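Local coordinates for trehalose-6-phosphate phosphatase related protein (Thermoplasma acidophilum, PDB 1U02) that removes the phosphate from trehalose 6-phosphate to give free trehalose, using magnesium as cofactor, at residues A[4-14]-A[212-220]. Numbering follows the deposited sequence.
With NA (sodium ion), chain C; MG (magnesium ion), chain B.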
ATOM      1  N   ILE A   4      14.382  -3.344   5.448  1.00 19.14           N
ATOM      2  CA  ILE A   4      13.696  -2.064   5.377  1.00 16.99           C
ATOM      3  C   ILE A   4      12.377  -2.282   4.645  1.00 16.81           C
ATOM      4  O   ILE A   4      12.340  -2.838   3.548  1.00 18.29           O
ATOM      5  CB  ILE A   4      14.531  -0.973   4.665  1.00 18.51           C
ATOM      6  CG1 ILE A   4      13.752   0.343   4.670  1.00 17.98           C
ATOM      7  CG2 ILE A   4      14.849  -1.383   3.249  1.00 20.76           C
ATOM      8  CD1 ILE A   4      14.576   1.544   4.273  1.00 25.12           C
ATOM      9  N   PHE A   5      11.296  -1.867   5.291  1.00 14.19           N
ATOM     10  CA  PHE A   5       9.948  -2.000   4.756  1.00 14.75           C
ATOM     11  C   PHE A   5       9.420  -0.593   4.531  1.00 12.72           C
ATOM     12  O   PHE A   5       9.299   0.190   5.471  1.00 13.33           O
ATOM     13  CB  PHE A   5       9.071  -2.736   5.767  1.00 13.87           C
ATOM     14  CG  PHE A   5       9.507  -4.151   6.032  1.00 15.70           C
ATOM     15  CD1 PHE A   5       9.009  -5.200   5.261  1.00 15.24           C
ATOM     16  CD2 PHE A   5      10.415  -4.436   7.055  1.00 16.12           C
ATOM     17  CE1 PHE A   5       9.402  -6.521   5.500  1.00 17.57           C
ATOM     18  CE2 PHE A   5      10.820  -5.756   7.308  1.00 19.01           C
ATOM     19  CZ  PHE A   5      10.309  -6.802   6.526  1.00 18.98           C
ATOM     20  N   LEU A   6       9.098  -0.273   3.284  1.00 12.46           N
ATOM     21  CA  LEU A   6       8.617   1.061   2.951  1.00 11.47           C
ATOM     22  C   LEU A   6       7.244   1.077   2.300  1.00 12.97           C
ATOM     23  O   LEU A   6       7.016   0.383   1.312  1.00 12.09           O
ATOM     24  CB  LEU A   6       9.601   1.739   1.992  1.00 11.94           C
ATOM     25  CG  LEU A   6      11.074   1.791   2.399  1.00 13.49           C
ATOM     26  CD1 LEU A   6      11.942   2.170   1.197  1.00 12.31           C
ATOM     27  CD2 LEU A   6      11.239   2.784   3.536  1.00 13.99           C
ATOM     28  N   ASP A   7       6.337   1.874   2.856  1.00 12.50           N
ATOM     29  CA  ASP A   7       5.010   2.037   2.278  1.00 12.24           C
ATOM     30  C   ASP A   7       5.277   2.861   1.018  1.00 11.85           C
ATOM     31  O   ASP A   7       6.312   3.523   0.920  1.00 10.68           O
ATOM     32  CB  ASP A   7       4.111   2.824   3.242  1.00 14.28           C
ATOM     33  CG  ASP A   7       2.803   3.263   2.602  1.00 13.64           C
ATOM     34  OD1 ASP A   7       2.065   2.406   2.080  1.00 16.06           O
ATOM     35  OD2 ASP A   7       2.508   4.474   2.630  1.00 16.98           O
ATOM     36  N   TYR A   8       4.360   2.833   0.059  1.00 10.89           N
ATOM     37  CA  TYR A   8       4.554   3.581  -1.181  1.00 11.99           C
ATOM     38  C   TYR A   8       3.805   4.920  -1.204  1.00 12.29           C
ATOM     39  O   TYR A   8       4.417   5.988  -1.089  1.00 11.26           O
ATOM     40  CB  TYR A   8       4.116   2.725  -2.384  1.00 10.49           C
ATOM     41  CG  TYR A   8       4.524   3.286  -3.724  1.00 11.70           C
ATOM     42  CD1 TYR A   8       5.867   3.324  -4.107  1.00 10.08           C
ATOM     43  CD2 TYR A   8       3.576   3.801  -4.605  1.00  8.09           C
ATOM     44  CE1 TYR A   8       6.258   3.864  -5.332  1.00  9.45           C
ATOM     45  CE2 TYR A   8       3.957   4.349  -5.843  1.00  9.50           C
ATOM     46  CZ  TYR A   8       5.300   4.375  -6.195  1.00  9.27           C
ATOM     47  OH  TYR A   8       5.690   4.918  -7.401  1.00  8.96           O
ATOM     48  N   ASP A   9       2.483   4.865  -1.352  1.00 11.07           N
ATOM     49  CA  ASP A   9       1.685   6.087  -1.405  1.00 12.15           C
ATOM     50  C   ASP A   9       1.729   6.905  -0.123  1.00 12.61           C
ATOM     51  O   ASP A   9       1.461   6.398   0.967  1.00 12.98           O
ATOM     52  CB  ASP A   9       0.242   5.753  -1.759  1.00 12.90           C
ATOM     53  CG  ASP A   9       0.132   5.084  -3.107  1.00 13.87           C
ATOM     54  OD1 ASP A   9       0.471   5.736  -4.120  1.00 13.67           O
ATOM     55  OD2 ASP A   9      -0.272   3.908  -3.148  1.00 15.64           O
ATOM     56  N   GLY A  10       2.072   8.180  -0.276  1.00 14.41           N
ATOM     57  CA  GLY A  10       2.156   9.076   0.860  1.00 14.76           C
ATOM     58  C   GLY A  10       3.438   8.915   1.651  1.00 15.49           C
ATOM     59  O   GLY A  10       3.677   9.656   2.606  1.00 15.90           O
ATOM     60  N   THR A  11       4.265   7.948   1.260  1.00 14.73           N
ATOM     61  CA  THR A  11       5.525   7.693   1.946  1.00 13.31           C
ATOM     62  C   THR A  11       6.723   7.951   1.027  1.00 13.44           C
ATOM     63  O   THR A  11       7.629   8.710   1.379  1.00 13.83           O
ATOM     64  CB  THR A  11       5.556   6.251   2.491  1.00 13.33           C
ATOM     65  OG1 THR A  11       4.498   6.093   3.449  1.00 15.06           O
ATOM     66  CG2 THR A  11       6.892   5.955   3.170  1.00 15.67           C
ATOM     67  N   LEU A  12       6.724   7.324  -0.146  1.00 12.80           N
ATOM     68  CA  LEU A  12       7.800   7.516  -1.115  1.00 13.30           C
ATOM     69  C   LEU A  12       7.348   8.473  -2.217  1.00 12.78           C
ATOM     70  O   LEU A  12       8.165   9.120  -2.872  1.00 16.09           O
ATOM     71  CB  LEU A  12       8.222   6.176  -1.729  1.00 12.00           C
ATOM     72  CG  LEU A  12       8.749   5.132  -0.736  1.00 14.25           C
ATOM     73  CD1 LEU A  12       9.177   3.870  -1.485  1.00 12.01           C
ATOM     74  CD2 LEU A  12       9.929   5.711   0.045  1.00 13.10           C
ATOM     75  N   VAL A  13       6.041   8.539  -2.430  1.00 12.86           N
ATOM     76  CA  VAL A  13       5.460   9.432  -3.427  1.00 14.13           C
ATOM     77  C   VAL A  13       4.310  10.144  -2.725  1.00 13.60           C
ATOM     78  O   VAL A  13       3.787   9.651  -1.726  1.00 13.98           O
ATOM     79  CB  VAL A  13       4.911   8.660  -4.660  1.00 14.41           C
ATOM     80  CG1 VAL A  13       6.050   7.965  -5.388  1.00 15.40           C
ATOM     81  CG2 VAL A  13       3.860   7.644  -4.222  1.00 15.28           C
ATOM     82  N   PRO A  14       3.911  11.321  -3.224  1.00 15.33           N
ATOM     83  CA  PRO A  14       2.812  12.041  -2.584  1.00 15.19           C
ATOM     84  C   PRO A  14       1.450  11.440  -2.920  1.00 15.45           C
ATOM     85  O   PRO A  14       1.300  10.707  -3.900  1.00 13.12           O
ATOM     86  CB  PRO A  14       2.957  13.452  -3.146  1.00 15.78           C
ATOM     87  CG  PRO A  14       3.414  13.190  -4.550  1.00 16.24           C
ATOM     88  CD  PRO A  14       4.452  12.087  -4.364  1.00 15.92           C
ATOM     89  N   TYR A 212       6.968  12.951   2.010  1.00 17.43           N
ATOM     90  CA  TYR A 212       7.727  11.991   1.217  1.00 16.45           C
ATOM     91  C   TYR A 212       9.083  12.568   0.826  1.00 16.85           C
ATOM     92  O   TYR A 212      10.050  11.831   0.655  1.00 15.60           O
ATOM     93  CB  TYR A 212       6.936  11.589  -0.036  1.00 16.87           C
ATOM     94  CG  TYR A 212       6.928  12.624  -1.123  1.00 17.14           C
ATOM     95  CD1 TYR A 212       7.847  12.563  -2.169  1.00 19.13           C
ATOM     96  CD2 TYR A 212       6.023  13.683  -1.100  1.00 18.30           C
ATOM     97  CE1 TYR A 212       7.864  13.528  -3.168  1.00 20.31           C
ATOM     98  CE2 TYR A 212       6.036  14.657  -2.094  1.00 18.95           C
ATOM     99  CZ  TYR A 212       6.957  14.571  -3.123  1.00 21.37           C
ATOM    100  OH  TYR A 212       6.976  15.520  -4.118  1.00 23.47           O
ATOM    101  N   ILE A 213       9.155  13.889   0.683  1.00 17.21           N
ATOM    102  CA  ILE A 213      10.412  14.536   0.329  1.00 17.22           C
ATOM    103  C   ILE A 213      11.439  14.322   1.445  1.00 17.35           C
ATOM    104  O   ILE A 213      12.584  13.941   1.183  1.00 16.55           O
ATOM    105  CB  ILE A 213      10.200  16.040   0.100  1.00 18.28           C
ATOM    106  CG1 ILE A 213       9.262  16.241  -1.090  1.00 19.75           C
ATOM    107  CG2 ILE A 213      11.540  16.734  -0.136  1.00 17.25           C
ATOM    108  CD1 ILE A 213       8.776  17.662  -1.269  1.00 21.82           C
ATOM    109  N   GLU A 214      11.030  14.546   2.691  1.00 18.68           N
ATOM    110  CA  GLU A 214      11.941  14.353   3.820  1.00 18.58           C
ATOM    111  C   GLU A 214      12.246  12.859   3.959  1.00 17.47           C
ATOM    112  O   GLU A 214      13.374  12.467   4.272  1.00 16.57           O
ATOM    113  CB  GLU A 214      11.314  14.880   5.115  1.00 21.66           C
ATOM    114  CG  GLU A 214      12.335  15.182   6.208  1.00 26.72           C
ATOM    115  CD  GLU A 214      11.693  15.591   7.533  1.00 29.31           C
ATOM    116  OE1 GLU A 214      10.646  16.274   7.509  1.00 28.23           O
ATOM    117  OE2 GLU A 214      12.250  15.242   8.597  1.00 30.75           O
HETATM  118  N   MSE A 215      11.236  12.027   3.727  1.00 14.56           N
HETATM  119  CA  MSE A 215      11.417  10.586   3.813  1.00 16.53           C
HETATM  120  C   MSE A 215      12.506  10.148   2.831  1.00 15.61           C
HETATM  121  O   MSE A 215      13.375   9.345   3.170  1.00 16.87           O
HETATM  122  CB  MSE A 215      10.110   9.864   3.483  1.00 17.72           C
HETATM  123  CG  MSE A 215      10.177   8.352   3.599  1.00 17.76           C
HETATM  124 SE   MSE A 215      10.447   7.729   5.432  1.00 25.41          SE
HETATM  125  CE  MSE A 215      12.162   6.912   5.197  1.00 24.59           C
ATOM    126  N   ARG A 216      12.454  10.676   1.614  1.00 16.39           N
ATOM    127  CA  ARG A 216      13.448  10.331   0.605  1.00 17.71           C
ATOM    128  C   ARG A 216      14.839  10.774   1.052  1.00 19.28           C
ATOM    129  O   ARG A 216      15.835  10.098   0.793  1.00 18.10           O
ATOM    130  CB  ARG A 216      13.117  11.000  -0.725  1.00 16.13           C
ATOM    131  CG  ARG A 216      11.897  10.430  -1.420  1.00 17.43           C
ATOM    132  CD  ARG A 216      11.772  10.981  -2.827  1.00 14.60           C
ATOM    133  NE  ARG A 216      10.589  10.476  -3.513  1.00 14.56           N
ATOM    134  CZ  ARG A 216      10.283  10.770  -4.772  1.00 13.02           C
ATOM    135  NH1 ARG A 216      11.078  11.565  -5.472  1.00 13.74           N
ATOM    136  NH2 ARG A 216       9.186  10.271  -5.332  1.00 11.98           N
ATOM    137  N   LYS A 217      14.891  11.918   1.727  1.00 19.33           N
ATOM    138  CA  LYS A 217      16.151  12.474   2.200  1.00 19.99           C
ATOM    139  C   LYS A 217      16.783  11.560   3.242  1.00 19.18           C
ATOM    140  O   LYS A 217      17.998  11.390   3.268  1.00 19.65           O
ATOM    141  CB  LYS A 217      15.915  13.864   2.793  1.00 20.44           C
ATOM    142  CG  LYS A 217      17.177  14.680   2.970  1.00 22.27           C
ATOM    143  CD  LYS A 217      16.857  16.093   3.435  1.00 21.90           C
ATOM    144  CE  LYS A 217      18.108  16.956   3.456  1.00 19.84           C
ATOM    145  NZ  LYS A 217      17.812  18.355   3.860  1.00 21.69           N
ATOM    146  N   ILE A 218      15.954  10.976   4.100  1.00 19.79           N
ATOM    147  CA  ILE A 218      16.447  10.068   5.127  1.00 22.12           C
ATOM    148  C   ILE A 218      17.023   8.814   4.467  1.00 23.35           C
ATOM    149  O   ILE A 218      18.087   8.324   4.863  1.00 21.52           O
ATOM    150  CB  ILE A 218      15.319   9.672   6.108  1.00 23.73           C
ATOM    151  CG1 ILE A 218      15.033  10.834   7.062  1.00 26.02           C
ATOM    152  CG2 ILE A 218      15.705   8.423   6.889  1.00 25.95           C
ATOM    153  CD1 ILE A 218      16.210  11.202   7.951  1.00 28.05           C
ATOM    154  N   LEU A 219      16.324   8.307   3.453  1.00 22.21           N
ATOM    155  CA  LEU A 219      16.781   7.121   2.734  1.00 22.65           C
ATOM    156  C   LEU A 219      18.082   7.450   2.004  1.00 23.02           C
ATOM    157  O   LEU A 219      19.000   6.629   1.936  1.00 22.15           O
ATOM    158  CB  LEU A 219      15.716   6.661   1.728  1.00 23.09           C
ATOM    159  CG  LEU A 219      14.361   6.220   2.295  1.00 22.03           C
ATOM    160  CD1 LEU A 219      13.448   5.778   1.155  1.00 23.94           C
ATOM    161  CD2 LEU A 219      14.562   5.079   3.277  1.00 21.01           C
ATOM    162  N   LYS A 220      18.146   8.658   1.455  1.00 23.61           N
ATOM    163  CA  LYS A 220      19.328   9.134   0.751  1.00 25.98           C
ATOM    164  C   LYS A 220      20.516   9.102   1.718  1.00 25.90           C
ATOM    165  O   LYS A 220      21.605   8.658   1.369  1.00 24.76           O
ATOM    166  CB  LYS A 220      19.090  10.569   0.269  1.00 27.89           C
ATOM    167  CG  LYS A 220      20.300  11.262  -0.349  1.00 32.79           C
ATOM    168  CD  LYS A 220      20.088  12.776  -0.386  1.00 35.09           C
ATOM    169  CE  LYS A 220      21.157  13.486  -1.203  1.00 37.69           C
ATOM    170  NZ  LYS A 220      21.042  13.180  -2.658  1.00 40.12           N
TER
HETATM  171 NA    NA C 241      -0.027   8.276  -4.727  1.00 28.18          NA
HETATM  172 MG    MG B 240       0.593   5.278   2.453  1.00 17.96          MG
HETATM  173  O   HOH W   1      -0.100   3.939   1.007  1.00 20.72           O
HETATM  174  O   HOH W   2      -1.116   6.384   2.312  1.00 17.44           O
HETATM  175  O   HOH W   3      -0.177   3.863   3.825  1.00 15.23           O
HETATM  176  O   HOH W   4      -2.414   9.048  -4.390  1.00 17.60           O
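The backbones of 4-14 and 212-220 come closest at Thr-11 and Tyr-212, whose CA atoms lie 4.9 Å apart where the loop carrying Thr-11 meets the first turn of helix 212-229. Here Tyr-212 CA makes a CA-H...O contact with Thr-11 O, a buried carbonyl oxygen that has no hydrogen-bond partner; CG of selenomethionine Met-215 also rests against it, at 3.4 Å. One residue on, Leu-12 O is gripped side-on by Arg-216, NE and NH2 each donating to it over 2.9 Å. The oxygen sits close to the guanidinium plane, and both bonds bend, with N-H...O angles of 146° and 141°. The straight Arg-216 side chain brings the guanidinium to the loop, and its NH1 turns to a salt bridge with Asp-25.

The chi1 of Tyr-212, 76°, turns one ring face to Pro-14, whose CD settles over the middle of it in a CH-pi contact, 3.7 Å from the centroid. Ile-213 CG1 covers the opposite face near the rim.

Asp-7, Asp-9 and Thr-11 match the DxDx(T/V) motif of HAD phosphatases, at the end of an inner strand, between 40-44 and 174-178, of the Rossmann-like sheet. Asp-7, probably the nucleophile as in related HAD phosphatases, binds magnesium through OD2, 2.1 Å away; Asp-9 O and Asp-179 also ligate it. Thr-11 OG1 donates to the anti lone pair of that same OD2, helping to fix the carboxylate, while its CG2 lies alongside Met-215 CG. Asp-9 OD1 and Pro-14 O share a sodium ion with Ser-22.

Farther along the helix, Leu-219 spreads its two methyls over strand and loop: CD1 meets Leu-12 CD2, the chains at roughly a right angle, and Leu-6 CD1 tip to tip, while CD2 reaches Ile-4 CD1 at 3.7 Å.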